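Local coordinates for nitrogenase molybdenum-iron protein alpha chain (Clostridium pasteurianum, PDB 4WES) that reduces dinitrogen to ammonia at an iron-molybdenum-sulfur-homocitrate cofactor, as the alpha subunit of the nitrogenase component that receives electrons from the iron protein, at residues Lys90-Glu94 against Asp243-Lys248; Val236-Leu240 against Asn251-Ala255; Thr338-Gly344 against Ser362-Glu368. All coordinates share one frame; numbering follows the deposited sequence. Where two conformers were deposited one is given.

Contact 1. Residues Lys90-Glu94 against Asp243-Lys248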
ATOM      1  N   LYS A  90      -8.077   3.616  27.027  1.00  8.18           N
ATOM      2  CA  LYS A  90      -8.303   4.787  26.182  0.53  8.94           C
ATOM      3  C   LYS A  90      -8.413   6.052  27.034  1.00  7.68           C
ATOM      4  O   LYS A  90      -8.965   6.031  28.135  1.00  8.53           O
ATOM      5  CB  LYS A  90      -9.528   4.608  25.292  0.53  9.11           C
ATOM      6  CG  LYS A  90      -9.387   3.536  24.207  0.53  8.97           C
ATOM      7  CD  LYS A  90     -10.569   3.587  23.233  0.53  9.92           C
ATOM      8  CE  LYS A  90     -10.403   2.607  22.086  0.53 11.14           C
ATOM      9  NZ  LYS A  90     -11.527   2.662  21.150  0.53 12.88           N
ATOM     10  N   SER A  91      -7.890   7.138  26.494  1.00  8.25           N
ATOM     11  CA  SER A  91      -7.861   8.439  27.180  1.00  8.41           C
ATOM     12  C   SER A  91      -8.186   9.548  26.221  1.00  8.49           C
ATOM     13  O   SER A  91      -7.853   9.491  25.033  1.00  9.66           O
ATOM     14  CB  SER A  91      -6.475   8.721  27.767  1.00  9.53           C
ATOM     15  OG  SER A  91      -6.095   7.702  28.672  1.00 10.67           O
ATOM     16  N   LYS A  92      -8.814  10.600  26.741  1.00  9.67           N
ATOM     17  CA  LYS A  92      -9.002  11.794  25.959  1.00 10.41           C
ATOM     18  C   LYS A  92      -8.724  13.016  26.850  1.00  9.41           C
ATOM     19  O   LYS A  92      -8.842  12.930  28.071  1.00 10.78           O
ATOM     20  CB  LYS A  92     -10.380  11.848  25.351  1.00 12.84           C
ATOM     21  CG  LYS A  92     -11.463  11.882  26.327  1.00 13.63           C
ATOM     22  CD  LYS A  92     -12.864  11.650  25.668  1.00 16.46           C
ATOM     23  CE  LYS A  92     -13.960  11.589  26.710  1.00 21.04           C
ATOM     24  NZ  LYS A  92     -14.042  12.867  27.481  1.00 32.84           N
ATOM     25  N   PRO A  93      -8.346  14.148  26.257  1.00  9.68           N
ATOM     26  CA  PRO A  93      -8.136  15.332  27.075  1.00 10.94           C
ATOM     27  C   PRO A  93      -9.389  15.675  27.884  1.00 10.69           C
ATOM     28  O   PRO A  93     -10.482  15.749  27.334  1.00 12.29           O
ATOM     29  CB  PRO A  93      -7.863  16.408  26.048  1.00 13.44           C
ATOM     30  CG  PRO A  93      -7.482  15.723  24.832  1.00 15.33           C
ATOM     31  CD  PRO A  93      -8.122  14.391  24.838  1.00 11.47           C
ATOM     32  N   GLU A  94      -9.221  15.888  29.180  1.00 10.45           N
ATOM     33  CA  GLU A  94     -10.377  16.154  30.024  1.00 11.98           C
ATOM     34  C   GLU A  94     -11.021  17.471  29.587  1.00 12.92           C
ATOM     35  O   GLU A  94     -10.327  18.457  29.377  1.00 13.86           O
ATOM     36  CB  GLU A  94     -10.002  16.220  31.499  1.00 12.07           C
ATOM     37  CG  GLU A  94     -11.190  16.160  32.460  1.00 13.01           C
ATOM     38  CD  GLU A  94     -11.902  14.812  32.529  1.00 13.35           C
ATOM     39  OE1 GLU A  94     -11.364  13.797  32.044  1.00 12.33           O
ATOM     40  OE2 GLU A  94     -13.012  14.762  33.140  1.00 18.23           O
ATOM     41  N   ASP A 243      -9.355   6.355  31.873  1.00  8.16           N
ATOM     42  CA  ASP A 243      -9.545   7.737  31.483  1.00  8.06           C
ATOM     43  C   ASP A 243      -9.493   8.714  32.657  1.00  8.32           C
ATOM     44  O   ASP A 243     -10.016   9.826  32.529  1.00  9.19           O
ATOM     45  CB  ASP A 243     -10.848   7.925  30.672  1.00  9.03           C
ATOM     46  CG  ASP A 243     -10.899   9.261  29.946  1.00  8.86           C
ATOM     47  OD1 ASP A 243      -9.862   9.732  29.437  1.00  9.15           O
ATOM     48  OD2 ASP A 243     -12.005   9.881  29.908  1.00 10.51           O
ATOM     49  N   ALA A 244      -8.841   8.358  33.759  1.00  8.73           N
ATOM     50  CA  ALA A 244      -8.850   9.204  34.936  1.00  8.96           C
ATOM     51  C   ALA A 244      -7.905  10.375  34.816  1.00  9.11           C
ATOM     52  O   ALA A 244      -6.807  10.273  34.278  1.00  9.75           O
ATOM     53  CB  ALA A 244      -8.444   8.399  36.165  1.00  9.45           C
ATOM     54  N   THR A 245      -8.334  11.498  35.404  1.00  9.08           N
ATOM     55  CA  THR A 245      -7.407  12.543  35.782  1.00  8.83           C
ATOM     56  C   THR A 245      -6.890  12.283  37.186  1.00  8.99           C
ATOM     57  O   THR A 245      -7.569  11.660  38.034  1.00  9.84           O
ATOM     58  CB  THR A 245      -8.060  13.936  35.765  1.00 10.21           C
ATOM     59  OG1 THR A 245      -9.092  13.959  36.745  1.00 10.81           O
ATOM     60  CG2 THR A 245      -8.572  14.265  34.387  1.00 10.87           C
ATOM     61  N   TYR A 246      -5.711  12.835  37.465  1.00  9.17           N
ATOM     62  CA  TYR A 246      -5.162  12.768  38.808  1.00  9.93           C
ATOM     63  C   TYR A 246      -6.120  13.367  39.832  1.00 10.03           C
ATOM     64  O   TYR A 246      -6.353  12.816  40.920  1.00 10.11           O
ATOM     65  CB  TYR A 246      -3.803  13.480  38.807  1.00  9.99           C
ATOM     66  CG  TYR A 246      -3.073  13.429  40.110  1.00  9.65           C
ATOM     67  CD1 TYR A 246      -2.387  12.293  40.502  1.00 10.22           C
ATOM     68  CD2 TYR A 246      -3.040  14.545  40.966  1.00 10.92           C
ATOM     69  CE1 TYR A 246      -1.695  12.228  41.679  1.00 10.95           C
ATOM     70  CE2 TYR A 246      -2.325  14.483  42.146  1.00 10.49           C
ATOM     71  CZ  TYR A 246      -1.663  13.342  42.517  1.00 10.68           C
ATOM     72  OH  TYR A 246      -0.989  13.299  43.701  1.00 11.58           O
ATOM     73  N   GLU A 247      -6.713  14.523  39.495  1.00 10.03           N
ATOM     74  CA  GLU A 247      -7.622  15.197  40.412  1.00 11.47           C
ATOM     75  C   GLU A 247      -8.841  14.339  40.726  1.00 10.59           C
ATOM     76  O   GLU A 247      -9.333  14.347  41.865  1.00 11.22           O
ATOM     77  CB  GLU A 247      -8.006  16.540  39.824  1.00 13.36           C
ATOM     78  CG  GLU A 247      -8.985  17.338  40.676  1.00 20.83           C
ATOM     79  CD  GLU A 247      -9.255  18.668  40.039  1.00 39.57           C
ATOM     80  OE1 GLU A 247     -10.398  18.862  39.579  1.00 51.89           O
ATOM     81  OE2 GLU A 247      -8.327  19.502  39.999  1.00 68.58           O
ATOM     82  N   LYS A 248      -9.353  13.599  39.752  1.00 10.30           N
ATOM     83  CA  LYS A 248     -10.494  12.733  40.052  1.00 11.21           C
ATOM     84  C   LYS A 248     -10.104  11.650  41.040  1.00 10.89           C
ATOM     85  O   LYS A 248     -10.894  11.285  41.929  1.00 11.77           O
ATOM     86  CB  LYS A 248     -11.140  12.158  38.785  1.00 11.82           C
ATOM     87  CG  LYS A 248     -11.985  13.240  38.130  1.00 14.47           C
ATOM     88  CD  LYS A 248     -12.431  13.057  36.722  1.00 20.45           C
ATOM     89  CE  LYS A 248     -13.448  11.999  36.602  1.00 18.14           C
ATOM     90  NZ  LYS A 248     -14.036  11.852  35.201  1.00 13.67           N
TER
HETATM   91  O   HOH W   1      -6.871   5.840  30.683  1.00  9.35           O
HETATM   92  O   HOH W   2     -12.362  12.550  29.483  1.00 15.32           O
HETATM   93  O   HOH W   3     -11.691  11.659  33.779  1.00 13.78           O
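At the N-terminal end of helix 246-250, the turn that leads into the helix is tied to the loop 90-94 through D243 and E94, two acids set among lysines and water. D243 supplies the one direct hydrogen bond between the segments: K92 N gives its hydrogen to D243 OD1 at 3.0 Å with an N-H...O angle of 158°, arriving on the syn side but 35° out of the carboxylate plane. With CG anti to the backbone N (chi1 -165°), the carboxylate of D243 reaches the loop, where OD1 also lies 3.3 Å from S91 CA. An aspartate suits this place because both its oxygens find work: K67 forms a salt bridge with OD1, and W223 donates to OD2. One water accepts from K92 NZ and donates to D243 OD2 and E94 OE1. Another donates to E94 OE1 and D243 O and accepts from K248 NZ. These waters and K67, which also pairs with E94 OE1, probably offset the closeness of the two acids, whose E94 OE1 and D243 OD2 stand 4.5 Å apart. The bend of E94 at chi2 lays its chain across T245 at about a right angle, with OE1 3.7 Å from T245 CG2, while OE2 makes a long salt bridge of 3.7 Å to K248 NZ. T245 turns its methyl to the loop, and its OG1 accepts from K248 N at 3.0 Å, the classic N-cap of a threonine that opens a helix.

Contact 2. Residues Val236-Leu240 against Asn251-Ala255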
ATOM      1  N   VAL A 236     -20.884  10.057  37.942  1.00 10.57           N
ATOM      2  CA  VAL A 236     -19.744   9.174  37.990  1.00 10.33           C
ATOM      3  C   VAL A 236     -18.555   9.983  38.496  1.00 10.30           C
ATOM      4  O   VAL A 236     -17.852  10.645  37.731  1.00 11.84           O
ATOM      5  CB  VAL A 236     -19.453   8.460  36.658  1.00 10.93           C
ATOM      6  CG1 VAL A 236     -18.319   7.472  36.833  1.00 11.36           C
ATOM      7  CG2 VAL A 236     -20.700   7.772  36.141  1.00 12.61           C
ATOM      8  N   ASN A 237     -18.370   9.938  39.810  1.00 10.28           N
ATOM      9  CA  ASN A 237     -17.369  10.792  40.452  1.00 10.66           C
ATOM     10  C   ASN A 237     -15.951  10.493  39.976  1.00  9.94           C
ATOM     11  O   ASN A 237     -15.178  11.392  39.693  1.00 10.93           O
ATOM     12  CB  ASN A 237     -17.503  10.608  41.968  1.00 10.73           C
ATOM     13  CG  ASN A 237     -16.499  11.412  42.735  1.00 11.35           C
ATOM     14  OD1 ASN A 237     -16.504  12.644  42.704  1.00 14.32           O
ATOM     15  ND2 ASN A 237     -15.588  10.723  43.380  1.00 11.24           N
ATOM     16  N   ALA A 238     -15.616   9.205  39.912  1.00 10.52           N
ATOM     17  CA  ALA A 238     -14.310   8.778  39.450  1.00 10.26           C
ATOM     18  C   ALA A 238     -14.400   7.352  38.977  1.00 10.39           C
ATOM     19  O   ALA A 238     -15.153   6.554  39.525  1.00 10.57           O
ATOM     20  CB  ALA A 238     -13.283   8.851  40.571  1.00 11.25           C
ATOM     21  N   THR A 239     -13.580   7.035  37.986  1.00  9.19           N
ATOM     22  CA  THR A 239     -13.279   5.660  37.607  1.00  9.66           C
ATOM     23  C   THR A 239     -11.794   5.463  37.902  1.00  9.54           C
ATOM     24  O   THR A 239     -10.921   6.220  37.441  1.00  9.75           O
ATOM     25  CB  THR A 239     -13.621   5.387  36.153  1.00 10.11           C
ATOM     26  OG1 THR A 239     -15.041   5.518  36.029  1.00 12.16           O
ATOM     27  CG2 THR A 239     -13.221   3.981  35.716  1.00 11.31           C
ATOM     28  N   LEU A 240     -11.492   4.449  38.715  1.00  9.16           N
ATOM     29  CA  LEU A 240     -10.110   4.105  39.028  1.00  8.74           C
ATOM     30  C   LEU A 240      -9.697   2.934  38.165  1.00  8.30           C
ATOM     31  O   LEU A 240     -10.095   1.795  38.446  1.00  9.25           O
ATOM     32  CB  LEU A 240      -9.930   3.797  40.518  1.00  9.86           C
ATOM     33  CG  LEU A 240      -9.592   5.012  41.394  1.00 13.76           C
ATOM     34  CD1 LEU A 240     -10.599   6.117  41.301  1.00 15.02           C
ATOM     35  CD2 LEU A 240      -9.334   4.600  42.822  1.00 13.96           C
ATOM     36  N   ASN A 251     -10.108  12.986  44.476  1.00 10.72           N
ATOM     37  CA  ASN A 251     -11.450  13.171  44.986  1.00 11.54           C
ATOM     38  C   ASN A 251     -12.297  11.897  44.984  1.00 10.74           C
ATOM     39  O   ASN A 251     -13.521  11.965  45.090  1.00 11.85           O
ATOM     40  CB  ASN A 251     -12.140  14.284  44.224  1.00 12.34           C
ATOM     41  CG  ASN A 251     -11.577  15.634  44.559  1.00 13.02           C
ATOM     42  OD1 ASN A 251     -11.813  16.152  45.645  1.00 14.07           O
ATOM     43  ND2 ASN A 251     -10.793  16.192  43.667  1.00 14.32           N
ATOM     44  N   ALA A 252     -11.653  10.727  44.988  1.00 10.50           N
ATOM     45  CA  ALA A 252     -12.412   9.497  44.979  1.00 10.92           C
ATOM     46  C   ALA A 252     -13.293   9.358  46.247  1.00 10.51           C
ATOM     47  O   ALA A 252     -14.292   8.655  46.225  1.00 11.61           O
ATOM     48  CB  ALA A 252     -11.520   8.277  44.839  1.00 10.82           C
ATOM     49  N   ASP A 253     -12.927  10.029  47.349  1.00 11.21           N
ATOM     50  CA  ASP A 253     -13.723   9.954  48.558  1.00 11.79           C
ATOM     51  C   ASP A 253     -15.069  10.684  48.458  1.00 11.59           C
ATOM     52  O   ASP A 253     -15.881  10.569  49.360  1.00 13.62           O
ATOM     53  CB  ASP A 253     -12.932  10.471  49.767  1.00 12.53           C
ATOM     54  CG  ASP A 253     -12.463  11.920  49.606  1.00 13.55           C
ATOM     55  OD1 ASP A 253     -11.991  12.299  48.515  1.00 13.98           O
ATOM     56  OD2 ASP A 253     -12.584  12.677  50.597  1.00 17.48           O
ATOM     57  N   LYS A 254     -15.323  11.414  47.390  1.00 11.12           N
ATOM     58  CA  LYS A 254     -16.544  12.186  47.226  1.00 12.13           C
ATOM     59  C   LYS A 254     -17.604  11.359  46.503  1.00 12.83           C
ATOM     60  O   LYS A 254     -18.114  11.738  45.426  1.00 13.39           O
ATOM     61  CB  LYS A 254     -16.232  13.498  46.516  1.00 13.30           C
ATOM     62  CG  LYS A 254     -15.226  14.368  47.251  1.00 17.13           C
ATOM     63  CD  LYS A 254     -15.783  14.859  48.591  1.00 23.31           C
ATOM     64  CE  LYS A 254     -14.669  15.259  49.540  1.00 29.84           C
ATOM     65  NZ  LYS A 254     -13.870  16.337  48.936  1.00 27.56           N
ATOM     66  N   ALA A 255     -17.937  10.211  47.099  1.00 12.94           N
ATOM     67  CA  ALA A 255     -18.913   9.298  46.534  1.00 12.54           C
ATOM     68  C   ALA A 255     -19.679   8.639  47.644  1.00 12.13           C
ATOM     69  O   ALA A 255     -19.189   8.515  48.759  1.00 14.81           O
ATOM     70  CB  ALA A 255     -18.268   8.227  45.658  1.00 14.72           C
TER
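N237 points its carboxamide across the gap into the turn 251-254, and the flat group is turned so that one N-H aims at N251 O. The N237 ND2 to N251 O bond is 3.0 Å long and nearly straight at 171°, with the acceptor only 3° out of the amide plane. Seen from the carbonyl, the donor stands above the plane, 38° out of it. K254 N reaches the same N251 O from the opposite face, also at 3.0 Å, so one oxygen both closes the type I turn and receives the asparagine. The extended first torsion of N237, with CG anti to the backbone N, carries the amide this far, and N211 OD1 takes another bond from ND2. Asparagine suits the place because its two N-H groups can serve two acceptors at once. The segments flank helix 246-250 in a beta-alpha-beta crossover: strand 235-239 is, within this chain, an edge strand of a parallel sheet, and the turn leads on to strand 257-260, with strand 209-215 lying between the two. The carbonyl of K254, centre of an inverse gamma turn, comes close to the amide without bonding, its O 3.2 Å from N237 CG. The ammonium of K254 leads away and donates to K203 O. Farther along, L240 CD1 meets the methyl of A252 at 4.2 Å between CD1 and CB, a small apolar touch that I198 extends by packing on both residues.

Contact 3. Residues Thr338-Gly344 against Ser362-Glu368. With ICS (iron-sulfur-molybdenum cluster with interstitial carbon), chain F.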
ATOM      1  N   THR A 338     -19.012 -24.743  22.718  1.00 10.50           N
ATOM      2  CA  THR A 338     -18.287 -24.798  23.983  1.00 10.68           C
ATOM      3  C   THR A 338     -17.090 -23.847  23.968  1.00  9.48           C
ATOM      4  O   THR A 338     -16.497 -23.545  22.929  1.00 10.40           O
ATOM      5  CB  THR A 338     -17.784 -26.235  24.277  1.00 11.62           C
ATOM      6  OG1 THR A 338     -16.922 -26.632  23.216  1.00 12.96           O
ATOM      7  CG2 THR A 338     -18.950 -27.188  24.429  1.00 13.37           C
ATOM      8  N   ALA A 339     -16.727 -23.415  25.178  1.00 10.31           N
ATOM      9  CA  ALA A 339     -15.668 -22.426  25.362  1.00 10.38           C
ATOM     10  C   ALA A 339     -14.785 -22.768  26.542  1.00 10.03           C
ATOM     11  O   ALA A 339     -15.225 -23.386  27.527  1.00 10.10           O
ATOM     12  CB  ALA A 339     -16.266 -21.039  25.547  1.00 10.74           C
ATOM     13  N   CYS A 340     -13.557 -22.254  26.472  1.00  9.08           N
ATOM     14  CA  CYS A 340     -12.657 -22.162  27.626  1.00  9.42           C
ATOM     15  C   CYS A 340     -12.264 -20.676  27.786  1.00  8.81           C
ATOM     16  O   CYS A 340     -12.181 -19.970  26.799  1.00  9.63           O
ATOM     17  CB  CYS A 340     -11.409 -23.010  27.403  1.00  9.70           C
ATOM     18  SG  CYS A 340     -11.697 -24.714  26.919  1.00 12.57           S
ATOM     19  N   LEU A 341     -12.010 -20.294  29.037  1.00  9.15           N
ATOM     20  CA  LEU A 341     -11.568 -18.924  29.323  1.00  9.78           C
ATOM     21  C   LEU A 341     -10.349 -18.917  30.205  1.00  9.60           C
ATOM     22  O   LEU A 341     -10.368 -19.491  31.288  1.00 11.32           O
ATOM     23  CB  LEU A 341     -12.652 -18.098  30.021  1.00 11.68           C
ATOM     24  CG  LEU A 341     -13.982 -17.971  29.343  1.00 10.86           C
ATOM     25  CD1 LEU A 341     -14.935 -19.050  29.725  1.00 15.22           C
ATOM     26  CD2 LEU A 341     -14.618 -16.632  29.679  1.00 12.08           C
ATOM     27  N   TYR A 342      -9.320 -18.179  29.789  1.00  8.70           N
ATOM     28  CA  TYR A 342      -8.116 -18.058  30.580  1.00  8.53           C
ATOM     29  C   TYR A 342      -7.571 -16.646  30.472  1.00  8.30           C
ATOM     30  O   TYR A 342      -6.999 -16.286  29.466  1.00  9.50           O
ATOM     31  CB  TYR A 342      -7.027 -19.072  30.175  1.00  9.42           C
ATOM     32  CG  TYR A 342      -5.847 -19.002  31.108  1.00  8.74           C
ATOM     33  CD1 TYR A 342      -5.975 -19.454  32.407  1.00  9.07           C
ATOM     34  CD2 TYR A 342      -4.651 -18.446  30.718  1.00  9.87           C
ATOM     35  CE1 TYR A 342      -4.930 -19.367  33.305  1.00 10.39           C
ATOM     36  CE2 TYR A 342      -3.588 -18.361  31.612  1.00  9.84           C
ATOM     37  CZ  TYR A 342      -3.728 -18.817  32.902  1.00  9.69           C
ATOM     38  OH  TYR A 342      -2.681 -18.761  33.805  1.00 10.85           O
ATOM     39  N   VAL A 343      -7.801 -15.857  31.508  1.00  9.22           N
ATOM     40  CA  VAL A 343      -7.347 -14.459  31.531  1.00  8.95           C
ATOM     41  C   VAL A 343      -6.581 -14.214  32.836  1.00  9.31           C
ATOM     42  O   VAL A 343      -6.057 -15.154  33.425  1.00 10.61           O
ATOM     43  CB  VAL A 343      -8.500 -13.430  31.263  1.00  9.38           C
ATOM     44  CG1 VAL A 343      -7.988 -12.287  30.435  1.00  9.86           C
ATOM     45  CG2 VAL A 343      -9.659 -14.086  30.523  1.00  9.70           C
ATOM     46  N   GLY A 344      -6.411 -12.967  33.246  1.00  9.50           N
ATOM     47  CA  GLY A 344      -5.476 -12.680  34.314  1.00  9.39           C
ATOM     48  C   GLY A 344      -6.010 -12.849  35.722  1.00  8.81           C
ATOM     49  O   GLY A 344      -5.501 -13.678  36.511  1.00 10.18           O
ATOM     50  N   SER A 362     -19.343 -22.843  28.944  1.00 11.03           N
ATOM     51  CA  SER A 362     -17.993 -22.662  29.428  1.00 11.10           C
ATOM     52  C   SER A 362     -17.538 -23.848  30.252  1.00 11.29           C
ATOM     53  O   SER A 362     -18.024 -24.066  31.352  1.00 14.56           O
ATOM     54  CB  SER A 362     -17.855 -21.366  30.217  1.00 12.51           C
ATOM     55  OG  SER A 362     -18.175 -20.261  29.391  1.00 13.65           O
ATOM     56  N   LEU A 363     -16.609 -24.622  29.714  1.00 10.63           N
ATOM     57  CA  LEU A 363     -16.212 -25.893  30.328  1.00 12.74           C
ATOM     58  C   LEU A 363     -14.971 -25.806  31.184  1.00 11.64           C
ATOM     59  O   LEU A 363     -14.759 -26.654  32.050  1.00 12.51           O
ATOM     60  CB  LEU A 363     -15.962 -26.914  29.217  1.00 16.72           C
ATOM     61  CG  LEU A 363     -17.212 -27.290  28.425  1.00 25.40           C
ATOM     62  CD1 LEU A 363     -16.911 -28.370  27.392  1.00 29.26           C
ATOM     63  CD2 LEU A 363     -18.280 -27.778  29.388  1.00 34.71           C
ATOM     64  N   VAL A 364     -14.126 -24.813  30.901  1.00 10.43           N
ATOM     65  CA  VAL A 364     -12.823 -24.675  31.524  1.00 10.26           C
ATOM     66  C   VAL A 364     -12.629 -23.186  31.801  1.00  9.81           C
ATOM     67  O   VAL A 364     -12.892 -22.369  30.913  1.00 10.73           O
ATOM     68  CB  VAL A 364     -11.697 -25.130  30.559  1.00 12.18           C
ATOM     69  CG1 VAL A 364     -10.348 -24.867  31.195  1.00 14.61           C
ATOM     70  CG2 VAL A 364     -11.865 -26.587  30.142  1.00 14.33           C
ATOM     71  N   ALA A 365     -12.159 -22.847  32.992  1.00 10.10           N
ATOM     72  CA  ALA A 365     -11.800 -21.468  33.280  1.00  9.90           C
ATOM     73  C   ALA A 365     -10.645 -21.423  34.238  1.00 10.06           C
ATOM     74  O   ALA A 365     -10.441 -22.319  35.061  1.00 12.23           O
ATOM     75  CB  ALA A 365     -12.974 -20.715  33.864  1.00 11.36           C
ATOM     76  N   GLY A 366      -9.851 -20.353  34.150  1.00  9.75           N
ATOM     77  CA  GLY A 366      -8.747 -20.183  35.073  1.00 10.44           C
ATOM     78  C   GLY A 366      -8.251 -18.765  35.026  1.00  9.54           C
ATOM     79  O   GLY A 366      -8.620 -17.981  34.141  1.00  9.91           O
ATOM     80  N   PHE A 367      -7.372 -18.449  35.961  1.00  9.67           N
ATOM     81  CA  PHE A 367      -6.702 -17.178  36.031  1.00  9.73           C
ATOM     82  C   PHE A 367      -5.210 -17.349  36.099  1.00  9.58           C
ATOM     83  O   PHE A 367      -4.704 -18.316  36.693  1.00 10.23           O
ATOM     84  CB  PHE A 367      -7.128 -16.443  37.297  1.00  9.72           C
ATOM     85  CG  PHE A 367      -8.562 -15.993  37.346  1.00 10.12           C
ATOM     86  CD1 PHE A 367      -9.077 -15.056  36.451  1.00 11.00           C
ATOM     87  CD2 PHE A 367      -9.406 -16.465  38.359  1.00 10.98           C
ATOM     88  CE1 PHE A 367     -10.380 -14.589  36.569  1.00 11.76           C
ATOM     89  CE2 PHE A 367     -10.706 -15.974  38.479  1.00 12.17           C
ATOM     90  CZ  PHE A 367     -11.185 -15.052  37.579  1.00 11.60           C
ATOM     91  N   GLU A 368      -4.482 -16.380  35.535  1.00 10.21           N
ATOM     92  CA  GLU A 368      -3.032 -16.322  35.708  1.00  9.37           C
ATOM     93  C   GLU A 368      -2.649 -16.147  37.165  1.00  8.71           C
ATOM     94  O   GLU A 368      -1.701 -16.804  37.620  1.00  9.93           O
ATOM     95  CB  GLU A 368      -2.418 -15.180  34.904  1.00  9.14           C
ATOM     96  CG  GLU A 368      -2.502 -15.256  33.389  1.00 10.30           C
ATOM     97  CD  GLU A 368      -1.841 -14.078  32.691  1.00 10.67           C
ATOM     98  OE1 GLU A 368      -2.140 -13.907  31.457  1.00 11.26           O
ATOM     99  OE2 GLU A 368      -1.034 -13.343  33.303  1.00 10.56           O
TER
HETATM  100 FE1  ICS F 602      -8.249  -6.634  36.666  1.00  8.52          FE
HETATM  101 MO1  ICS F 602      -4.554  -8.216  30.988  1.00  7.47          MO
HETATM  102 FE2  ICS F 602      -5.803  -7.114  35.740  1.00  8.08          FE
HETATM  103 FE3  ICS F 602      -7.561  -5.782  34.229  1.00  8.15          FE
HETATM  104 FE4  ICS F 602      -7.919  -8.365  34.739  1.00  8.18          FE
HETATM  105 FE5  ICS F 602      -6.533  -8.975  32.649  1.00  7.79          FE
HETATM  106 FE6  ICS F 602      -4.457  -7.679  33.616  1.00  7.80          FE
HETATM  107 FE7  ICS F 602      -6.172  -6.420  32.138  1.00  7.73          FE
HETATM  108  CX  ICS F 602      -6.447  -7.416  33.877  1.00  8.35           C
HETATM  109  S1A ICS F 602      -7.076  -8.608  36.863  1.00  8.76           S
HETATM  110  S1B ICS F 602      -4.411  -9.735  32.760  1.00  7.90           S
HETATM  111  S2A ICS F 602      -6.679  -5.075  36.222  1.00  8.61           S
HETATM  112  S2B ICS F 602      -3.592  -7.318  35.590  1.00  8.23           S
HETATM  113  S3A ICS F 602      -8.239 -10.186  33.490  1.00  8.42           S
HETATM  114  S3B ICS F 602      -3.942  -6.185  32.054  1.00  7.64           S
HETATM  115  S4A ICS F 602      -9.544  -6.745  34.757  1.00  8.70           S
HETATM  116  S4B ICS F 602      -6.861  -7.952  30.683  1.00  7.77           S
HETATM  117  S5A ICS F 602      -7.365  -4.580  32.356  1.00  8.36           S
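Backbone hydrogen bonds join strands 338-343 and 362-367 side by side in parallel, their axes 4.7 Å apart and only 2° from alignment. L363 N donates to A339 O at 2.9 Å, nearly in line with the carbonyl, and L341 N answers to V364 O at the same length, 2.9 Å. G366 N then donates to L341 O, and E368 N to V343 O in the carbonyl plane. Between these last two, V343 N to G366 O is weak at 3.5 Å; S348 OG is hydrogen-bonded to both of its atoms. The pairing skips L363, and next to it V364 N is buried without a partner.

Apart from T338 and L363, which point to neither, side chains lie on two faces. On one, C340 SG rests against V364 CB at 3.7 Å, and the Y342 ring lies against the backbone from G366 to E368. Its CG is anti to the backbone N (chi1 -174°), which carries the phenol along the neighbouring strand until OH lies 3.1 Å from E368 CA. Glycine suits position 366, since a CB there would press on this ring. On the other face, L341 CD1 packs on S362 OG at 3.5 Å, and the F367 ring has V343 O near its plane, at the edge. Strand 338-343 ends at the iron-molybdenum cofactor, where G344 N lies 3.3 Å from ICS S3A; a CB on G344 would clash with the cluster. The neighbouring strand runs on to E368, near the homocitrate, whose OE2 Q182 binds. Strand 460-462 flanks 338-343 on its other edge, helix 446-456 packs on C340 and V364, and helix 352-357 covers L341, S362 and A365.

Contacts 1 and 2 are neighbours, their centres 12 Å apart, and their segments alternate along the chain: 90-94, 236-240, 243-248, 251-255. Strand 235-239 and helix 246-250 follow one another, and the two contacts touch where K248 and A244 pack on that strand. Contact 1 joins an earlier loop to the N-terminal side of helix 246-250, and contact 2 joins the turn after that helix to strand 235-239, in the parallel sheet with 209-215, 257-260 and 281-283. Contact 3 follows later in sequence, in a separate mixed sheet, with its centre 32 Å from each of the others and on the opposite side of the chain's centre. It reaches the iron-molybdenum cofactor directly, whereas the segments of contacts 1 and 2 do not touch the cluster.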